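Local coordinates for protein TSC1 N-terminal domain (Chaetomium thermophilum, PDB 7A0M) that probably binds phosphoinositides of the lysosomal membrane as the N-terminal helical domain of TSC1, helping to bring the TSC complex there to restrain mTORC1 signalling, at residues A114-L125 with V172-K183; F195-N203 with P305-P313. All coordinates share one frame; numbering follows the deposited sequence.

Contact 1 of 2, residues A114-L125 with V172-K183; sequences ARSFMDFTLEIL and VLTDALLAFGKK
Helices 114-125 and 172-183 run side by side in the same direction, their axes 6° from parallel and 10.5 Å apart at closest approach, and the CA atoms of M118 and V172 are 6.6 Å apart. Such parallel packing of successive helical layers is characteristic of an alpha-solenoid, consistent with the elongated, all-helical build of this domain. The selenomethionine at M118 is the knob of a knobs-into-holes contact, set in a hole made by V172, D175, A176 and A179. Its chain leaves anti to the backbone N (chi1 -173°) and bends at chi2, which brings CE against the backbone of D175, 3.5 Å from its O. Toward the N-terminal ends of both segments, A114 CB meets V172 CG2, while V172 CG1 lies at the edge of the F117 ring.

Further along, the F180 ring takes up the contact. L125 lies over one face, CD2 3.5 Å from F180 CE1, and T121 CG2 comes in obliquely. The ring also meets W144 and F141, and its side chain rests on L145 and L148 of helix 142-153. The T121 hydroxyl turns back to F117 O and is also hydrogen-bonded with W96 NE1; F117 O takes the hydroxyl and the T121 amide from opposite faces of its carbonyl plane. L125 CD1 packs on A179 CB, and beyond it the bent chain of K183 carries NZ to L125 O, a hydrogen bond of 2.6 Å lying in the carbonyl plane.

Contact 2 of 2, residues F195-N203 with P305-P313; sequences FVLRREHRN and PWDKVLLDP
The guanidinium of R202 is sandwiched between W306, whose CZ2 lies 3.4 Å above the centre of one face, and the CA of R199 near the rim of the other. The guanidinium and indole planes are inclined by 26°, so the indole lies over the guanidinium at a tilt. At the guanidinium edges sit two backbone carbonyls: NE donates to V196 O at 2.8 Å in a nearly straight bond, whereas NH1 and NH2 share D307 O end-on, each N-O distance being 2.7 Å and both bonds bent and tilted from its carbonyl plane. Bonds on two edges and the indole over one face help fix the rotation of this buried group, and D239 adds a salt bridge to NH1 while also accepting from W306 NE1. L197 CD2 meets the indole obliquely at CZ3, and V309 CG2 approaches R202 NH1.

The side chain of D307, with CG anti to its backbone N (chi1 -165°), reaches the turn between helices 185-196 and 199-214. R198 NH1 bonds D307 OD2 at 2.9 Å in a bent bond, on the anti side but out of the carboxylate plane, while OD2 lies in the guanidinium plane. R199 NE holds both carboxylate oxygens weakly, its guanidinium turned 86° from the carboxylate, and R199 CD touches K308 O at 3.2 Å. E200 OE1 comes within 4.3 Å of D307 OD2, and the two arginines would be expected to offset this like-charge approach. The arrangement is a surface salt-bridge network beside an arginine lying over a tryptophan face, fastening an extended loop across an interhelical turn of a fold consistent with an alpha-solenoid.

How the contacts relate
Contact 1 is partly buried and joins two regular helices, 113-125 and 168-183, whereas contact 2 lies at the surface and lays an irregular loop over the turn between helices 185-196 and 199-214. They share no element, yet helix 168-183 is followed directly by helix 185-196, so the chain leaves contact 1 and soon enters contact 2. Their centres are 29 Å apart on opposite sides of the chain's centre, and they do not touch. Chemistry follows place: interlocking apolar side chains and one lysine bond at a helix end in the first, arginines hydrogen-bonded to carbonyls and a carboxylate, one of them lying over an indole, in the second.

Contact 1 of 2, residues A114-L125 with V172-K183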
# COMPACT_ATOMS: atom_id res chain seq x y z
N ALA B 114 -3.63 -38.45 -37.08
CA ALA B 114 -3.40 -37.12 -36.51
C ALA B 114 -2.01 -37.02 -35.90
O ALA B 114 -1.30 -36.03 -36.10
CB ALA B 114 -4.48 -36.81 -35.47
N ARG B 115 -1.61 -38.04 -35.14
CA ARG B 115 -0.28 -38.03 -34.52
C ARG B 115 0.82 -38.14 -35.57
O ARG B 115 1.87 -37.49 -35.44
CB ARG B 115 -0.17 -39.16 -33.50
CG ARG B 115 -1.11 -39.02 -32.31
CD ARG B 115 -0.95 -40.18 -31.34
NE ARG B 115 -1.86 -40.06 -30.20
CZ ARG B 115 -1.97 -40.97 -29.24
NH1 ARG B 115 -1.24 -42.08 -29.27
NH2 ARG B 115 -2.82 -40.77 -28.24
N SER B 116 0.61 -38.96 -36.60
CA SER B 116 1.63 -39.10 -37.64
C SER B 116 1.85 -37.80 -38.39
O SER B 116 2.99 -37.43 -38.69
CB SER B 116 1.24 -40.22 -38.61
OG SER B 116 2.23 -40.40 -39.61
N PHE B 117 0.77 -37.08 -38.70
CA PHE B 117 0.91 -35.80 -39.37
C PHE B 117 1.53 -34.75 -38.45
O PHE B 117 2.24 -33.86 -38.92
CB PHE B 117 -0.45 -35.32 -39.88
CG PHE B 117 -0.38 -34.04 -40.67
CD1 PHE B 117 0.04 -34.04 -41.98
CD2 PHE B 117 -0.75 -32.83 -40.08
CE1 PHE B 117 0.10 -32.86 -42.71
CE2 PHE B 117 -0.69 -31.65 -40.80
CZ PHE B 117 -0.27 -31.67 -42.12
N MSE B 118 1.27 -34.84 -37.15
CA MSE B 118 1.85 -33.93 -36.19
C MSE B 118 3.35 -34.17 -36.07
O MSE B 118 4.15 -33.23 -36.04
CB MSE B 118 1.18 -34.07 -34.82
CG MSE B 118 1.63 -33.03 -33.82
SE MSE B 118 1.23 -31.22 -34.44
CE MSE B 118 2.68 -30.27 -33.57
N ASP B 119 3.73 -35.45 -35.99
CA ASP B 119 5.15 -35.79 -35.95
C ASP B 119 5.84 -35.42 -37.25
O ASP B 119 7.00 -34.98 -37.25
CB ASP B 119 5.32 -37.28 -35.65
CG ASP B 119 4.92 -37.64 -34.24
OD1 ASP B 119 5.17 -36.83 -33.32
OD2 ASP B 119 4.34 -38.74 -34.04
N PHE B 120 5.15 -35.58 -38.39
CA PHE B 120 5.68 -35.08 -39.65
C PHE B 120 5.90 -33.58 -39.59
O PHE B 120 6.92 -33.07 -40.06
CB PHE B 120 4.73 -35.44 -40.80
CG PHE B 120 5.20 -34.97 -42.15
CD1 PHE B 120 6.50 -35.21 -42.56
CD2 PHE B 120 4.34 -34.31 -43.01
CE1 PHE B 120 6.94 -34.78 -43.81
CE2 PHE B 120 4.77 -33.88 -44.25
CZ PHE B 120 6.07 -34.12 -44.65
N THR B 121 4.95 -32.84 -39.00
CA THR B 121 5.12 -31.40 -38.83
C THR B 121 6.31 -31.09 -37.93
O THR B 121 7.09 -30.18 -38.22
CB THR B 121 3.83 -30.80 -38.26
OG1 THR B 121 2.75 -31.03 -39.17
CG2 THR B 121 4.00 -29.30 -38.05
N LEU B 122 6.45 -31.83 -36.83
CA LEU B 122 7.56 -31.59 -35.91
C LEU B 122 8.90 -31.90 -36.56
O LEU B 122 9.89 -31.21 -36.30
CB LEU B 122 7.37 -32.41 -34.63
CG LEU B 122 6.17 -32.02 -33.76
CD1 LEU B 122 5.95 -33.03 -32.66
CD2 LEU B 122 6.37 -30.62 -33.18
N GLU B 123 8.96 -32.94 -37.39
CA GLU B 123 10.21 -33.28 -38.07
C GLU B 123 10.61 -32.20 -39.06
O GLU B 123 11.80 -31.92 -39.24
CB GLU B 123 10.07 -34.63 -38.77
CG GLU B 123 9.95 -35.82 -37.84
CD GLU B 123 9.42 -37.05 -38.54
OE1 GLU B 123 9.00 -36.94 -39.71
OE2 GLU B 123 9.40 -38.13 -37.92
N ILE B 124 9.63 -31.58 -39.72
CA ILE B 124 9.92 -30.49 -40.65
C ILE B 124 10.51 -29.30 -39.90
O ILE B 124 11.47 -28.67 -40.36
CB ILE B 124 8.64 -30.08 -41.40
CG1 ILE B 124 8.15 -31.23 -42.29
CG2 ILE B 124 8.88 -28.83 -42.23
CD1 ILE B 124 6.82 -30.96 -42.94
N LEU B 125 9.96 -28.98 -38.73
CA LEU B 125 10.39 -27.79 -38.00
C LEU B 125 11.77 -27.95 -37.38
O LEU B 125 12.46 -26.95 -37.14
CB LEU B 125 9.37 -27.45 -36.91
CG LEU B 125 7.97 -27.03 -37.37
CD1 LEU B 125 7.06 -26.80 -36.18
CD2 LEU B 125 8.08 -25.77 -38.21
N VAL B 172 -4.64 -30.85 -33.26
CA VAL B 172 -3.66 -30.82 -34.33
C VAL B 172 -3.45 -29.38 -34.81
O VAL B 172 -2.31 -28.91 -34.92
CB VAL B 172 -4.08 -31.74 -35.49
CG1 VAL B 172 -3.23 -31.47 -36.72
CG2 VAL B 172 -3.95 -33.19 -35.08
N LEU B 173 -4.55 -28.67 -35.08
CA LEU B 173 -4.43 -27.27 -35.49
C LEU B 173 -3.79 -26.43 -34.39
O LEU B 173 -2.96 -25.56 -34.67
CB LEU B 173 -5.81 -26.72 -35.85
CG LEU B 173 -6.35 -27.10 -37.23
CD1 LEU B 173 -7.77 -26.59 -37.41
CD2 LEU B 173 -5.44 -26.57 -38.33
N THR B 174 -4.16 -26.69 -33.13
CA THR B 174 -3.59 -25.92 -32.02
C THR B 174 -2.11 -26.25 -31.82
O THR B 174 -1.27 -25.35 -31.76
CB THR B 174 -4.38 -26.18 -30.74
OG1 THR B 174 -5.75 -25.81 -30.93
CG2 THR B 174 -3.80 -25.38 -29.59
N ASP B 175 -1.79 -27.54 -31.71
CA ASP B 175 -0.40 -27.93 -31.47
C ASP B 175 0.51 -27.51 -32.62
O ASP B 175 1.66 -27.12 -32.40
CB ASP B 175 -0.31 -29.44 -31.24
CG ASP B 175 -1.01 -29.89 -29.98
OD1 ASP B 175 -1.58 -29.03 -29.28
OD2 ASP B 175 -0.99 -31.10 -29.68
N ALA B 176 0.01 -27.58 -33.86
CA ALA B 176 0.81 -27.15 -34.99
C ALA B 176 1.00 -25.64 -34.99
O ALA B 176 2.11 -25.15 -35.23
CB ALA B 176 0.17 -27.61 -36.30
N LEU B 177 -0.06 -24.88 -34.71
CA LEU B 177 0.07 -23.43 -34.62
C LEU B 177 1.04 -23.03 -33.51
O LEU B 177 1.86 -22.12 -33.69
CB LEU B 177 -1.30 -22.78 -34.38
CG LEU B 177 -2.18 -22.54 -35.61
CD1 LEU B 177 -3.61 -22.26 -35.19
CD2 LEU B 177 -1.63 -21.38 -36.42
N LEU B 178 0.96 -23.70 -32.36
CA LEU B 178 1.89 -23.42 -31.28
C LEU B 178 3.31 -23.86 -31.64
O LEU B 178 4.28 -23.18 -31.28
CB LEU B 178 1.43 -24.10 -30.00
CG LEU B 178 0.21 -23.46 -29.33
CD1 LEU B 178 -0.09 -24.12 -27.99
CD2 LEU B 178 0.40 -21.97 -29.16
N ALA B 179 3.44 -24.98 -32.35
CA ALA B 179 4.77 -25.44 -32.77
C ALA B 179 5.38 -24.48 -33.79
O ALA B 179 6.55 -24.12 -33.68
CB ALA B 179 4.68 -26.85 -33.34
N PHE B 180 4.59 -24.07 -34.79
CA PHE B 180 5.07 -23.08 -35.74
C PHE B 180 5.33 -21.74 -35.06
O PHE B 180 6.28 -21.03 -35.42
CB PHE B 180 4.07 -22.92 -36.89
CG PHE B 180 4.21 -23.95 -37.97
CD1 PHE B 180 5.15 -23.81 -38.97
CD2 PHE B 180 3.39 -25.07 -37.99
CE1 PHE B 180 5.28 -24.76 -39.96
CE2 PHE B 180 3.51 -26.02 -38.98
CZ PHE B 180 4.46 -25.86 -39.96
N GLY B 181 4.50 -21.39 -34.09
CA GLY B 181 4.70 -20.13 -33.38
C GLY B 181 5.93 -20.15 -32.49
O GLY B 181 6.61 -19.14 -32.34
N LYS B 182 6.22 -21.31 -31.89
CA LYS B 182 7.43 -21.43 -31.09
C LYS B 182 8.69 -21.30 -31.95
O LYS B 182 9.70 -20.76 -31.49
CB LYS B 182 7.44 -22.77 -30.35
CG LYS B 182 8.59 -22.94 -29.37
CD LYS B 182 8.60 -24.32 -28.75
CE LYS B 182 9.54 -24.39 -27.56
NZ LYS B 182 9.24 -25.57 -26.69
N LYS B 183 8.63 -21.77 -33.20
CA LYS B 183 9.78 -21.68 -34.09
C LYS B 183 9.93 -20.28 -34.68
O LYS B 183 11.05 -19.78 -34.83
CB LYS B 183 9.66 -22.72 -35.20
CG LYS B 183 10.94 -22.97 -35.97
CD LYS B 183 11.91 -23.79 -35.13
CE LYS B 183 13.29 -23.86 -35.78
NZ LYS B 183 13.23 -24.46 -37.14

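Contact 2 of 2, residues F195-N203 with P305-P313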
# COMPACT_ATOMS: atom_id res chain seq x y z
N PHE B 195 -6.09 -11.56 -38.72
CA PHE B 195 -7.35 -11.99 -38.13
C PHE B 195 -7.81 -11.09 -36.99
O PHE B 195 -9.01 -11.04 -36.69
CB PHE B 195 -7.24 -13.44 -37.63
CG PHE B 195 -7.13 -14.45 -38.74
CD1 PHE B 195 -5.90 -14.78 -39.29
CD2 PHE B 195 -8.27 -15.07 -39.24
CE1 PHE B 195 -5.81 -15.70 -40.31
CE2 PHE B 195 -8.18 -16.00 -40.25
CZ PHE B 195 -6.95 -16.32 -40.79
N VAL B 196 -6.88 -10.37 -36.35
CA VAL B 196 -7.28 -9.39 -35.34
C VAL B 196 -7.98 -8.21 -35.99
O VAL B 196 -8.90 -7.62 -35.40
CB VAL B 196 -6.06 -8.95 -34.52
CG1 VAL B 196 -6.45 -7.90 -33.49
CG2 VAL B 196 -5.43 -10.15 -33.83
N LEU B 197 -7.59 -7.84 -37.21
CA LEU B 197 -8.20 -6.71 -37.90
C LEU B 197 -9.63 -7.00 -38.33
O LEU B 197 -10.38 -6.05 -38.60
CB LEU B 197 -7.36 -6.30 -39.10
CG LEU B 197 -5.99 -5.69 -38.79
CD1 LEU B 197 -5.17 -5.52 -40.06
CD2 LEU B 197 -6.16 -4.36 -38.08
N ARG B 198 -10.02 -8.27 -38.42
CA ARG B 198 -11.39 -8.62 -38.76
C ARG B 198 -12.22 -8.74 -37.48
O ARG B 198 -11.85 -9.48 -36.56
CB ARG B 198 -11.43 -9.93 -39.55
CG ARG B 198 -10.91 -9.82 -40.98
CD ARG B 198 -11.79 -8.92 -41.85
NE ARG B 198 -11.29 -7.55 -41.93
CZ ARG B 198 -11.90 -6.49 -41.41
NH1 ARG B 198 -13.06 -6.63 -40.78
NH2 ARG B 198 -11.36 -5.29 -41.54
N ARG B 199 -13.33 -8.01 -37.44
CA ARG B 199 -14.18 -8.00 -36.25
C ARG B 199 -14.73 -9.39 -35.94
O ARG B 199 -14.76 -9.81 -34.78
CB ARG B 199 -15.31 -6.99 -36.43
CG ARG B 199 -16.59 -7.34 -35.69
CD ARG B 199 -17.72 -6.42 -36.11
NE ARG B 199 -17.81 -6.29 -37.56
CZ ARG B 199 -18.50 -7.12 -38.34
NH1 ARG B 199 -19.17 -8.13 -37.80
NH2 ARG B 199 -18.53 -6.93 -39.65
N GLU B 200 -15.18 -10.11 -36.98
CA GLU B 200 -15.74 -11.44 -36.78
C GLU B 200 -14.72 -12.46 -36.31
O GLU B 200 -15.11 -13.57 -35.91
CB GLU B 200 -16.39 -11.93 -38.08
CG GLU B 200 -15.44 -12.11 -39.25
CD GLU B 200 -15.15 -10.81 -39.99
OE1 GLU B 200 -15.62 -9.75 -39.53
OE2 GLU B 200 -14.46 -10.86 -41.03
N HIS B 201 -13.42 -12.13 -36.32
CA HIS B 201 -12.38 -13.05 -35.92
C HIS B 201 -11.59 -12.56 -34.71
O HIS B 201 -10.64 -13.24 -34.29
CB HIS B 201 -11.40 -13.29 -37.08
CG HIS B 201 -11.99 -14.03 -38.23
ND1 HIS B 201 -13.00 -14.96 -38.09
CD2 HIS B 201 -11.72 -13.98 -39.56
CE1 HIS B 201 -13.32 -15.45 -39.27
NE2 HIS B 201 -12.56 -14.87 -40.18
N ARG B 202 -11.94 -11.41 -34.14
CA ARG B 202 -11.11 -10.80 -33.11
C ARG B 202 -11.14 -11.58 -31.80
O ARG B 202 -10.10 -11.76 -31.15
CB ARG B 202 -11.56 -9.36 -32.87
CG ARG B 202 -10.62 -8.54 -32.02
CD ARG B 202 -10.93 -7.06 -32.18
NE ARG B 202 -10.81 -6.66 -33.58
CZ ARG B 202 -11.52 -5.69 -34.14
NH1 ARG B 202 -12.40 -5.01 -33.42
NH2 ARG B 202 -11.34 -5.40 -35.43
N ASN B 203 -12.32 -12.06 -31.38
CA ASN B 203 -12.42 -12.80 -30.13
C ASN B 203 -11.58 -14.07 -30.17
O ASN B 203 -10.85 -14.38 -29.22
CB ASN B 203 -13.88 -13.12 -29.82
CG ASN B 203 -14.67 -11.90 -29.37
OD1 ASN B 203 -14.09 -10.89 -28.96
ND2 ASN B 203 -15.99 -12.00 -29.43
N PRO B 305 -8.86 2.16 -41.38
CA PRO B 305 -9.78 2.48 -40.28
C PRO B 305 -9.69 1.44 -39.16
O PRO B 305 -8.60 1.08 -38.74
CB PRO B 305 -11.16 2.46 -40.95
CG PRO B 305 -10.88 2.75 -42.39
CD PRO B 305 -9.55 2.10 -42.68
N TRP B 306 -10.85 0.99 -38.69
CA TRP B 306 -10.90 -0.02 -37.64
C TRP B 306 -12.32 -0.56 -37.59
O TRP B 306 -13.28 0.21 -37.51
CB TRP B 306 -10.50 0.56 -36.27
CG TRP B 306 -10.55 -0.45 -35.16
CD1 TRP B 306 -11.55 -0.63 -34.25
CD2 TRP B 306 -9.56 -1.45 -34.88
NE1 TRP B 306 -11.23 -1.67 -33.40
CE2 TRP B 306 -10.02 -2.19 -33.77
CE3 TRP B 306 -8.33 -1.78 -35.44
CZ2 TRP B 306 -9.29 -3.24 -33.22
CZ3 TRP B 306 -7.60 -2.83 -34.90
CH2 TRP B 306 -8.09 -3.54 -33.80
N ASP B 307 -12.45 -1.89 -37.63
CA ASP B 307 -13.75 -2.55 -37.61
C ASP B 307 -14.06 -2.86 -36.15
O ASP B 307 -13.56 -3.85 -35.60
CB ASP B 307 -13.72 -3.80 -38.47
CG ASP B 307 -15.11 -4.33 -38.78
OD1 ASP B 307 -16.09 -3.59 -38.55
OD2 ASP B 307 -15.22 -5.48 -39.25
N LYS B 308 -14.89 -2.02 -35.53
CA LYS B 308 -15.19 -2.17 -34.12
C LYS B 308 -16.08 -3.38 -33.87
O LYS B 308 -16.97 -3.69 -34.67
CB LYS B 308 -15.87 -0.91 -33.59
CG LYS B 308 -15.02 0.35 -33.64
CD LYS B 308 -15.67 1.46 -32.83
CE LYS B 308 -17.16 1.59 -33.15
NZ LYS B 308 -17.82 2.63 -32.32
N VAL B 309 -15.86 -4.04 -32.75
CA VAL B 309 -16.81 -5.01 -32.22
C VAL B 309 -17.77 -4.26 -31.31
O VAL B 309 -17.35 -3.65 -30.32
CB VAL B 309 -16.10 -6.15 -31.47
CG1 VAL B 309 -17.12 -7.13 -30.91
CG2 VAL B 309 -15.11 -6.85 -32.38
N LEU B 310 -19.05 -4.30 -31.64
CA LEU B 310 -20.04 -3.54 -30.89
C LEU B 310 -20.41 -4.28 -29.61
O LEU B 310 -20.03 -5.43 -29.38
CB LEU B 310 -21.28 -3.29 -31.75
CG LEU B 310 -21.01 -2.70 -33.13
CD1 LEU B 310 -22.30 -2.53 -33.92
CD2 LEU B 310 -20.26 -1.38 -33.03
N LEU B 311 -21.15 -3.59 -28.75
CA LEU B 311 -21.60 -4.19 -27.50
C LEU B 311 -22.56 -5.34 -27.80
O LEU B 311 -23.51 -5.17 -28.57
CB LEU B 311 -22.27 -3.15 -26.61
CG LEU B 311 -22.71 -3.61 -25.22
CD1 LEU B 311 -21.55 -3.60 -24.24
CD2 LEU B 311 -23.86 -2.75 -24.70
N ASP B 312 -22.29 -6.49 -27.20
CA ASP B 312 -23.16 -7.65 -27.34
C ASP B 312 -24.14 -7.68 -26.17
O ASP B 312 -23.76 -8.07 -25.05
CB ASP B 312 -22.34 -8.94 -27.40
CG ASP B 312 -23.19 -10.16 -27.73
OD1 ASP B 312 -24.39 -10.00 -28.03
OD2 ASP B 312 -22.65 -11.29 -27.69
N PRO B 313 -25.39 -7.28 -26.38
CA PRO B 313 -26.34 -7.18 -25.26
C PRO B 313 -26.65 -8.51 -24.59
O PRO B 313 -27.25 -8.50 -23.51
CB PRO B 313 -27.60 -6.59 -25.91
CG PRO B 313 -27.14 -6.01 -27.21
CD PRO B 313 -26.01 -6.88 -27.65